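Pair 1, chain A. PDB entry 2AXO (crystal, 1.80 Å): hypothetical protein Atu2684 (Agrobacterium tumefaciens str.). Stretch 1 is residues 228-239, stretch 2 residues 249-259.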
# COMPACT_ATOMS: atom_id res chain seq x y z
N LYS A 228 -19.92 18.30 -8.92
CA LYS A 228 -18.96 17.21 -8.96
C LYS A 228 -19.37 16.11 -9.92
O LYS A 228 -18.56 15.62 -10.70
CB LYS A 228 -18.74 16.62 -7.56
CG LYS A 228 -18.19 17.64 -6.57
CD LYS A 228 -17.42 16.98 -5.44
CE LYS A 228 -18.29 16.07 -4.60
NZ LYS A 228 -17.43 15.37 -3.60
N VAL A 229 -20.64 15.71 -9.89
CA VAL A 229 -21.10 14.67 -10.80
C VAL A 229 -20.92 15.14 -12.24
O VAL A 229 -20.57 14.35 -13.12
CB VAL A 229 -22.58 14.30 -10.55
CG1 VAL A 229 -22.99 13.16 -11.46
CG2 VAL A 229 -22.80 13.93 -9.08
N LYS A 230 -21.15 16.43 -12.48
CA LYS A 230 -21.01 17.00 -13.82
C LYS A 230 -19.60 16.92 -14.38
O LYS A 230 -19.40 17.07 -15.58
CB LYS A 230 -21.49 18.46 -13.81
CG LYS A 230 -23.00 18.61 -13.75
CD LYS A 230 -23.64 18.12 -15.04
CE LYS A 230 -25.15 18.22 -14.97
NZ LYS A 230 -25.78 17.77 -16.25
N LYS A 231 -18.61 16.70 -13.51
CA LYS A 231 -17.22 16.59 -13.96
C LYS A 231 -17.00 15.23 -14.63
O LYS A 231 -15.94 14.98 -15.20
CB LYS A 231 -16.26 16.73 -12.77
CG LYS A 231 -16.08 18.15 -12.26
CD LYS A 231 -15.21 18.19 -11.00
CE LYS A 231 -13.80 17.67 -11.26
NZ LYS A 231 -12.96 17.73 -10.03
N GLY A 232 -18.00 14.37 -14.54
CA GLY A 232 -17.91 13.05 -15.13
C GLY A 232 -19.15 12.29 -14.73
O GLY A 232 -20.13 12.22 -15.48
N GLY A 233 -19.13 11.72 -13.54
CA GLY A 233 -20.28 10.99 -13.06
C GLY A 233 -20.03 10.50 -11.66
O GLY A 233 -19.05 10.87 -11.02
N CYS A 234 -20.94 9.67 -11.17
CA CYS A 234 -20.78 9.11 -9.85
C CYS A 234 -21.48 7.76 -9.83
O CYS A 234 -22.33 7.48 -10.67
CB CYS A 234 -21.36 10.04 -8.78
SG CYS A 234 -23.16 10.09 -8.64
N ALA A 235 -21.08 6.93 -8.88
CA ALA A 235 -21.67 5.63 -8.71
C ALA A 235 -22.16 5.61 -7.28
O ALA A 235 -21.44 6.04 -6.38
CB ALA A 235 -20.62 4.54 -8.92
N VAL A 236 -23.40 5.16 -7.08
CA VAL A 236 -23.95 5.06 -5.74
C VAL A 236 -23.82 3.59 -5.38
O VAL A 236 -24.29 2.73 -6.11
CB VAL A 236 -25.45 5.45 -5.69
CG1 VAL A 236 -26.01 5.17 -4.30
CG2 VAL A 236 -25.62 6.93 -6.04
N LEU A 237 -23.15 3.31 -4.27
CA LEU A 237 -22.95 1.94 -3.85
C LEU A 237 -23.59 1.74 -2.48
O LEU A 237 -23.24 2.42 -1.52
CB LEU A 237 -21.45 1.63 -3.75
CG LEU A 237 -20.59 1.91 -5.00
CD1 LEU A 237 -19.12 1.64 -4.69
CD2 LEU A 237 -21.06 1.04 -6.17
N LEU A 238 -24.57 0.83 -2.40
CA LEU A 238 -25.21 0.56 -1.12
C LEU A 238 -24.33 -0.55 -0.55
O LEU A 238 -24.54 -1.73 -0.83
CB LEU A 238 -26.65 0.07 -1.31
CG LEU A 238 -27.48 -0.08 -0.03
CD1 LEU A 238 -27.59 1.26 0.71
CD2 LEU A 238 -28.85 -0.60 -0.40
N GLN A 239 -23.35 -0.15 0.25
CA GLN A 239 -22.38 -1.09 0.77
C GLN A 239 -22.38 -1.42 2.26
O GLN A 239 -22.36 -0.55 3.12
CB GLN A 239 -20.98 -0.60 0.34
CG GLN A 239 -19.82 -1.51 0.68
CD GLN A 239 -18.59 -1.21 -0.16
OE1 GLN A 239 -18.29 -0.05 -0.47
NE2 GLN A 239 -17.85 -2.26 -0.51
N ALA A 249 -19.85 -6.66 1.13
CA ALA A 249 -20.81 -6.82 0.04
C ALA A 249 -21.61 -5.57 -0.31
O ALA A 249 -22.12 -4.87 0.56
CB ALA A 249 -21.77 -7.97 0.35
N ILE A 250 -21.71 -5.30 -1.61
CA ILE A 250 -22.47 -4.17 -2.12
C ILE A 250 -23.77 -4.83 -2.57
O ILE A 250 -23.76 -5.70 -3.44
CB ILE A 250 -21.75 -3.52 -3.32
CG1 ILE A 250 -20.41 -2.95 -2.85
CG2 ILE A 250 -22.63 -2.44 -3.94
CD1 ILE A 250 -19.51 -2.44 -3.97
N VAL A 251 -24.89 -4.43 -1.96
CA VAL A 251 -26.18 -5.04 -2.27
C VAL A 251 -27.06 -4.26 -3.24
O VAL A 251 -28.14 -4.73 -3.62
CB VAL A 251 -26.98 -5.29 -0.97
CG1 VAL A 251 -26.18 -6.19 -0.03
CG2 VAL A 251 -27.31 -3.98 -0.29
N GLY A 252 -26.59 -3.09 -3.65
CA GLY A 252 -27.34 -2.27 -4.59
C GLY A 252 -26.38 -1.26 -5.19
O GLY A 252 -25.41 -0.86 -4.54
N ALA A 253 -26.64 -0.83 -6.42
CA ALA A 253 -25.75 0.14 -7.04
C ALA A 253 -26.38 0.83 -8.24
O ALA A 253 -27.28 0.29 -8.89
CB ALA A 253 -24.45 -0.54 -7.47
N SER A 254 -25.88 2.03 -8.52
CA SER A 254 -26.38 2.82 -9.62
C SER A 254 -25.33 3.81 -10.08
O SER A 254 -24.46 4.21 -9.30
CB SER A 254 -27.63 3.58 -9.18
OG SER A 254 -28.04 4.53 -10.15
N ILE A 255 -25.40 4.19 -11.35
CA ILE A 255 -24.49 5.18 -11.88
C ILE A 255 -25.29 6.33 -12.43
O ILE A 255 -26.34 6.15 -13.04
CB ILE A 255 -23.59 4.62 -13.00
CG1 ILE A 255 -22.48 3.76 -12.40
CG2 ILE A 255 -22.98 5.79 -13.81
CD1 ILE A 255 -21.47 3.25 -13.41
N LEU A 256 -24.80 7.53 -12.17
CA LEU A 256 -25.43 8.74 -12.65
C LEU A 256 -24.35 9.46 -13.44
O LEU A 256 -23.31 9.81 -12.89
CB LEU A 256 -25.89 9.62 -11.48
CG LEU A 256 -26.47 10.99 -11.87
CD1 LEU A 256 -27.64 10.79 -12.83
CD2 LEU A 256 -26.94 11.73 -10.62
N LEU A 257 -24.57 9.66 -14.74
CA LEU A 257 -23.58 10.35 -15.54
C LEU A 257 -23.90 11.83 -15.59
O LEU A 257 -25.07 12.22 -15.58
CB LEU A 257 -23.53 9.79 -16.97
CG LEU A 257 -23.03 8.36 -17.14
CD1 LEU A 257 -23.00 8.01 -18.62
CD2 LEU A 257 -21.64 8.22 -16.53
N GLY A 258 -22.86 12.66 -15.64
CA GLY A 258 -23.06 14.09 -15.69
C GLY A 258 -23.84 14.50 -16.93
O GLY A 258 -24.66 15.42 -16.89
N ASN A 259 -23.59 13.81 -18.03
CA ASN A 259 -24.30 14.09 -19.27
C ASN A 259 -25.67 13.43 -19.27
O ASN A 259 -25.77 12.21 -19.34
CB ASN A 259 -23.49 13.60 -20.47
CG ASN A 259 -24.29 13.63 -21.75
OD1 ASN A 259 -25.10 14.52 -21.96
ND2 ASN A 259 -24.06 12.65 -22.62
O HOH W 1 -20.99 12.15 -18.28

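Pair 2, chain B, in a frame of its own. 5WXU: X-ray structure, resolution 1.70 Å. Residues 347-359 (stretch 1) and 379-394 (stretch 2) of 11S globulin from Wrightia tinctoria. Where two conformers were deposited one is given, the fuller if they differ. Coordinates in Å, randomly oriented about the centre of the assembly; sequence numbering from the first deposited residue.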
# COMPACT_ATOMS: atom_id res chain seq x y z
N GLU B 347 -19.57 25.25 -8.07
CA GLU B 347 -19.12 23.95 -7.58
C GLU B 347 -18.89 23.98 -6.10
O GLU B 347 -19.09 24.98 -5.48
CB GLU B 347 -17.76 23.52 -8.29
CG GLU B 347 -16.50 24.34 -7.96
CD GLU B 347 -15.37 24.25 -9.00
OE1 GLU B 347 -15.50 23.61 -10.08
OE2 GLU B 347 -14.31 24.85 -8.70
N TRP B 348 -18.47 22.84 -5.57
CA TRP B 348 -18.00 22.76 -4.19
C TRP B 348 -16.83 21.79 -4.17
O TRP B 348 -16.73 20.89 -5.05
CB TRP B 348 -19.04 22.27 -3.22
CG TRP B 348 -19.57 20.83 -3.34
CD1 TRP B 348 -19.11 19.69 -2.71
CD2 TRP B 348 -20.70 20.42 -4.09
NE1 TRP B 348 -19.87 18.62 -3.07
CE2 TRP B 348 -20.85 19.03 -3.90
CE3 TRP B 348 -21.59 21.09 -4.94
CZ2 TRP B 348 -21.88 18.31 -4.51
CZ3 TRP B 348 -22.65 20.39 -5.50
CH2 TRP B 348 -22.77 18.99 -5.31
N ASN B 349 -16.04 21.96 -3.16
CA ASN B 349 -14.92 21.06 -2.87
C ASN B 349 -15.46 19.92 -2.02
O ASN B 349 -16.02 20.13 -0.91
CB ASN B 349 -13.86 21.80 -2.10
CG ASN B 349 -13.21 22.92 -2.90
OD1 ASN B 349 -12.81 22.74 -4.03
ND2 ASN B 349 -13.09 24.08 -2.29
N ASN B 350 -15.29 18.70 -2.48
CA ASN B 350 -15.91 17.63 -1.76
C ASN B 350 -15.00 17.04 -0.65
O ASN B 350 -15.54 16.56 0.30
CB ASN B 350 -16.53 16.62 -2.73
CG ASN B 350 -15.57 16.17 -3.78
OD1 ASN B 350 -15.81 16.31 -5.00
ND2 ASN B 350 -14.43 15.65 -3.33
N ASN B 351 -13.69 17.23 -0.72
CA ASN B 351 -12.79 16.59 0.23
C ASN B 351 -11.69 17.49 0.77
O ASN B 351 -10.61 17.00 1.07
CB ASN B 351 -12.17 15.34 -0.44
CG ASN B 351 -11.37 15.63 -1.69
OD1 ASN B 351 -11.28 16.78 -2.13
ND2 ASN B 351 -10.72 14.61 -2.27
N ALA B 352 -11.94 18.80 0.82
CA ALA B 352 -10.87 19.74 1.08
C ALA B 352 -11.42 21.12 1.31
O ALA B 352 -12.46 21.44 0.78
CB ALA B 352 -9.83 19.78 -0.03
N HIS B 353 -10.67 21.91 2.06
CA HIS B 353 -10.79 23.38 2.03
C HIS B 353 -9.94 23.97 0.93
O HIS B 353 -8.89 23.41 0.52
CB HIS B 353 -10.39 24.00 3.31
CG HIS B 353 -11.02 23.41 4.48
ND1 HIS B 353 -12.38 23.27 4.60
CD2 HIS B 353 -10.47 22.92 5.61
CE1 HIS B 353 -12.64 22.73 5.77
NE2 HIS B 353 -11.50 22.48 6.40
N SER B 354 -10.38 25.13 0.38
CA SER B 354 -9.57 25.81 -0.63
C SER B 354 -9.13 27.16 -0.09
O SER B 354 -9.91 27.89 0.53
CB SER B 354 -10.27 25.96 -2.01
OG SER B 354 -11.45 26.72 -1.90
N ILE B 355 -7.86 27.43 -0.29
CA ILE B 355 -7.25 28.71 0.09
C ILE B 355 -6.69 29.33 -1.21
O ILE B 355 -5.69 28.84 -1.79
CB ILE B 355 -6.12 28.49 1.09
CG1 ILE B 355 -6.60 27.74 2.31
CG2 ILE B 355 -5.46 29.80 1.47
CD1 ILE B 355 -6.47 26.23 2.25
N SER B 356 -7.32 30.42 -1.66
CA SER B 356 -6.97 31.08 -2.96
C SER B 356 -6.27 32.41 -2.78
O SER B 356 -6.59 33.13 -1.87
CB SER B 356 -8.18 31.32 -3.79
OG SER B 356 -8.84 30.10 -4.17
N TYR B 357 -5.27 32.65 -3.62
CA TYR B 357 -4.57 33.94 -3.64
C TYR B 357 -4.69 34.52 -5.02
O TYR B 357 -4.40 33.87 -5.97
CB TYR B 357 -3.12 33.70 -3.34
CG TYR B 357 -2.32 34.96 -3.25
CD1 TYR B 357 -2.51 35.83 -2.18
CD2 TYR B 357 -1.41 35.29 -4.22
CE1 TYR B 357 -1.83 37.05 -2.14
CE2 TYR B 357 -0.66 36.45 -4.14
CZ TYR B 357 -0.88 37.33 -3.07
OH TYR B 357 -0.18 38.54 -3.04
N VAL B 358 -5.12 35.77 -5.13
CA VAL B 358 -5.30 36.40 -6.43
C VAL B 358 -4.00 37.09 -6.85
O VAL B 358 -3.56 38.05 -6.20
CB VAL B 358 -6.41 37.44 -6.36
CG1 VAL B 358 -6.72 37.98 -7.76
CG2 VAL B 358 -7.68 36.89 -5.78
N THR B 359 -3.38 36.59 -7.89
CA THR B 359 -2.13 37.12 -8.35
C THR B 359 -2.29 38.18 -9.39
O THR B 359 -1.35 38.99 -9.54
CB THR B 359 -1.21 36.04 -8.89
OG1 THR B 359 -1.96 35.15 -9.71
CG2 THR B 359 -0.66 35.26 -7.69
N ASP B 379 -16.35 41.48 -4.74
CA ASP B 379 -15.12 41.46 -5.48
C ASP B 379 -14.02 40.66 -4.83
O ASP B 379 -14.00 40.50 -3.58
CB ASP B 379 -14.58 42.87 -5.67
CG ASP B 379 -15.54 43.75 -6.49
OD1 ASP B 379 -16.25 43.22 -7.39
OD2 ASP B 379 -15.53 44.98 -6.25
N VAL B 380 -13.12 40.13 -5.67
CA VAL B 380 -11.83 39.72 -5.23
C VAL B 380 -10.86 40.42 -6.10
O VAL B 380 -11.14 40.67 -7.29
CB VAL B 380 -11.61 38.20 -5.20
CG1 VAL B 380 -12.62 37.58 -4.25
CG2 VAL B 380 -11.71 37.56 -6.62
N ARG B 381 -9.72 40.74 -5.54
CA ARG B 381 -8.71 41.40 -6.33
C ARG B 381 -7.33 41.07 -5.93
O ARG B 381 -7.15 40.46 -4.88
CB ARG B 381 -8.97 42.91 -6.32
CG ARG B 381 -8.88 43.64 -5.00
CD ARG B 381 -9.66 45.00 -5.10
NE ARG B 381 -9.72 45.53 -6.49
CZ ARG B 381 -10.76 45.47 -7.37
NH1 ARG B 381 -11.96 44.93 -7.05
NH2 ARG B 381 -10.58 45.95 -8.60
N GLN B 382 -6.36 41.50 -6.75
CA GLN B 382 -4.95 41.16 -6.60
C GLN B 382 -4.46 41.45 -5.18
O GLN B 382 -4.77 42.47 -4.54
CB GLN B 382 -4.08 41.89 -7.61
CG GLN B 382 -2.60 41.55 -7.54
CD GLN B 382 -1.78 42.44 -8.45
OE1 GLN B 382 -2.03 42.52 -9.65
NE2 GLN B 382 -0.81 43.13 -7.88
N GLY B 383 -3.72 40.48 -4.66
CA GLY B 383 -3.17 40.54 -3.32
C GLY B 383 -4.05 40.01 -2.23
O GLY B 383 -3.59 39.91 -1.11
N GLN B 384 -5.30 39.66 -2.51
CA GLN B 384 -6.18 39.13 -1.55
C GLN B 384 -6.10 37.58 -1.50
O GLN B 384 -5.92 36.94 -2.53
CB GLN B 384 -7.63 39.56 -1.76
CG GLN B 384 -7.83 41.09 -1.68
CD GLN B 384 -9.27 41.49 -1.90
OE1 GLN B 384 -9.92 40.95 -2.76
NE2 GLN B 384 -9.80 42.38 -1.04
N LEU B 385 -6.30 37.06 -0.29
CA LEU B 385 -6.53 35.66 0.01
C LEU B 385 -8.00 35.39 0.29
O LEU B 385 -8.66 36.19 0.97
CB LEU B 385 -5.73 35.30 1.26
CG LEU B 385 -5.40 33.83 1.56
CD1 LEU B 385 -4.26 33.36 0.65
CD2 LEU B 385 -5.04 33.61 3.04
N PHE B 386 -8.53 34.24 -0.14
CA PHE B 386 -9.92 33.83 0.24
C PHE B 386 -10.02 32.35 0.49
O PHE B 386 -9.34 31.53 -0.23
CB PHE B 386 -11.06 34.33 -0.70
CG PHE B 386 -10.96 33.94 -2.14
CD1 PHE B 386 -11.61 32.79 -2.59
CD2 PHE B 386 -10.31 34.72 -3.07
CE1 PHE B 386 -11.58 32.41 -3.90
CE2 PHE B 386 -10.25 34.33 -4.39
CZ PHE B 386 -10.94 33.18 -4.83
N ILE B 387 -10.77 32.02 1.54
CA ILE B 387 -10.94 30.64 2.01
C ILE B 387 -12.35 30.20 1.69
O ILE B 387 -13.28 30.90 2.00
CB ILE B 387 -10.65 30.52 3.53
CG1 ILE B 387 -9.16 30.57 3.86
CG2 ILE B 387 -11.07 29.16 4.05
CD1 ILE B 387 -8.39 31.61 3.23
N ILE B 388 -12.51 29.07 1.01
CA ILE B 388 -13.77 28.42 0.79
C ILE B 388 -13.74 27.06 1.51
O ILE B 388 -13.04 26.15 1.02
CB ILE B 388 -14.12 28.24 -0.67
CG1 ILE B 388 -14.18 29.60 -1.36
CG2 ILE B 388 -15.50 27.65 -0.78
CD1 ILE B 388 -13.99 29.55 -2.80
N PRO B 389 -14.43 26.95 2.63
CA PRO B 389 -14.45 25.60 3.31
C PRO B 389 -15.10 24.52 2.48
O PRO B 389 -15.94 24.77 1.61
CB PRO B 389 -15.30 25.84 4.58
CG PRO B 389 -15.23 27.37 4.79
CD PRO B 389 -15.25 27.92 3.38
N GLN B 390 -14.65 23.28 2.72
CA GLN B 390 -15.28 22.05 2.26
C GLN B 390 -16.80 22.13 2.19
O GLN B 390 -17.43 22.63 3.13
CB GLN B 390 -14.88 20.95 3.20
CG GLN B 390 -15.53 19.61 2.91
CD GLN B 390 -15.16 18.51 3.94
OE1 GLN B 390 -14.55 18.73 4.99
NE2 GLN B 390 -15.53 17.27 3.60
N ASN B 391 -17.31 21.83 1.00
CA ASN B 391 -18.70 21.67 0.70
C ASN B 391 -19.43 23.01 0.55
O ASN B 391 -20.61 22.97 0.18
CB ASN B 391 -19.47 20.80 1.72
CG ASN B 391 -19.17 19.32 1.62
OD1 ASN B 391 -18.48 18.82 0.67
ND2 ASN B 391 -19.69 18.57 2.57
N TYR B 392 -18.79 24.16 0.82
CA TYR B 392 -19.49 25.43 0.53
C TYR B 392 -19.55 25.58 -1.00
O TYR B 392 -18.57 25.34 -1.71
CB TYR B 392 -18.73 26.63 1.12
CG TYR B 392 -18.98 26.85 2.60
CD1 TYR B 392 -18.59 25.91 3.57
CD2 TYR B 392 -19.46 28.07 3.06
CE1 TYR B 392 -18.82 26.15 4.92
CE2 TYR B 392 -19.66 28.31 4.39
CZ TYR B 392 -19.30 27.38 5.32
OH TYR B 392 -19.48 27.65 6.63
N VAL B 393 -20.69 26.04 -1.52
CA VAL B 393 -20.85 26.22 -2.95
C VAL B 393 -20.28 27.56 -3.36
O VAL B 393 -20.42 28.55 -2.63
CB VAL B 393 -22.31 26.07 -3.36
CG1 VAL B 393 -22.51 26.34 -4.83
CG2 VAL B 393 -22.73 24.65 -3.08
N TYR B 394 -19.61 27.60 -4.49
CA TYR B 394 -19.05 28.89 -4.96
C TYR B 394 -19.03 29.09 -6.43
O TYR B 394 -18.89 28.12 -7.19
CB TYR B 394 -17.65 29.14 -4.41
CG TYR B 394 -16.59 28.11 -4.78
CD1 TYR B 394 -16.62 26.85 -4.25
CD2 TYR B 394 -15.49 28.47 -5.51
CE1 TYR B 394 -15.64 25.94 -4.53
CE2 TYR B 394 -14.49 27.55 -5.82
CZ TYR B 394 -14.58 26.28 -5.31
OH TYR B 394 -13.59 25.34 -5.55
O HOH W 2 -16.25 23.98 -1.26
O HOH W 3 -10.56 29.33 -2.09
O HOH W 4 -11.24 26.60 -5.35

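Both pairs are built on two antiparallel strands joined by the same hydrogen-bonding pattern, and 14 central residues superpose with an RMSD of 0.6 Å over N, CA and C. The strand axes run at 168° in pair 1 and 156° in pair 2, with closest approaches of 4.5 and 4.6 Å. C234(A), V236(A), S254(A) and L256(A) coincide with S354(B), S356(B), F386(B) and I388(B). In each pair these residues form two hydrogen-bonded bridges. C234(A) N donates to L256(A) O and L256(A) N to C234(A) O, both at 2.9 Å; S354(B) N to I388(B) O and I388(B) N to S354(B) O are also both 2.9 Å. One bridge further on, V236(A) N lies 2.6 Å from S254(A) O, and S356(B) N 2.7 Å from F386(B) O.

The pattern continues beyond these bridges. L238(A) N donates to G252(A) O and V251(A) N to L238(A) O, each at 2.9 Å; at the matching positions V358(B) N reaches Q384(B) O at 3.0 Å and G383(B) N reaches V358(B) O at 2.9 Å. In pair 2 this segment belongs to a type II turn from R381(B) to Q384(B), and the positive phi of G383(B) would jam a CB against the preceding carbonyl. V251(A), at the equivalent position, has negative phi and a side chain, whose CG2 packs 3.7 Å from L238(A) CD2.

On one face, pair 1 has C234(A), V236(A), S254(A) and L256(A), with C234(A) SG 4.0 Å from L256(A) CB. Pair 2 fills the position of S254(A) with an aromatic ring, and that of V236(A) with a smaller serine. F386(B) lays this ring beneath the small S356(B) side chain, whose CB sits 3.6 Å from the ring centroid, over the face; V358(B) CG2 approaches the ring edge, 3.9 Å from F386(B) CE2. A water links S354(B) OG and S356(B) OG, 2.8 Å from each, and donates to F386(B) O at 3.1 Å.

On the other face, the contacts described are between apolar groups in both pairs. A235(A) CB meets I255(A) CG1 at 4.0 Å, and L237(A) CD2 meets A253(A) CB at 4.0 Å. The larger I355(B) and L385(B) replace A235(A) and A253(A): I355(B) CG2 touches L385(B) CD1 at 3.8 Å and I387(B) CD1 at 3.9 Å. Y357(B), matching L237(A), adds a contact from CD1 to L385(B) CD1 at 4.1 Å.

A further difference lies where G233(A) and G258(A) match H353(B) and Q390(B). In pair 1 the backbones close tightly: G258(A) N donates to G232(A) O at 2.8 Å, and a CB on G258(A) would clash with V229(A) O and K230(A) CA. K230(A) NZ also bonds G258(A) O at 2.7 Å. In pair 2 the imidazole takes over, H353(B) ND1 accepting from Q390(B) N at 2.9 Å near the ring plane, while A352(B) O receives a CA-H contact from Q390(B) CA at 3.2 Å.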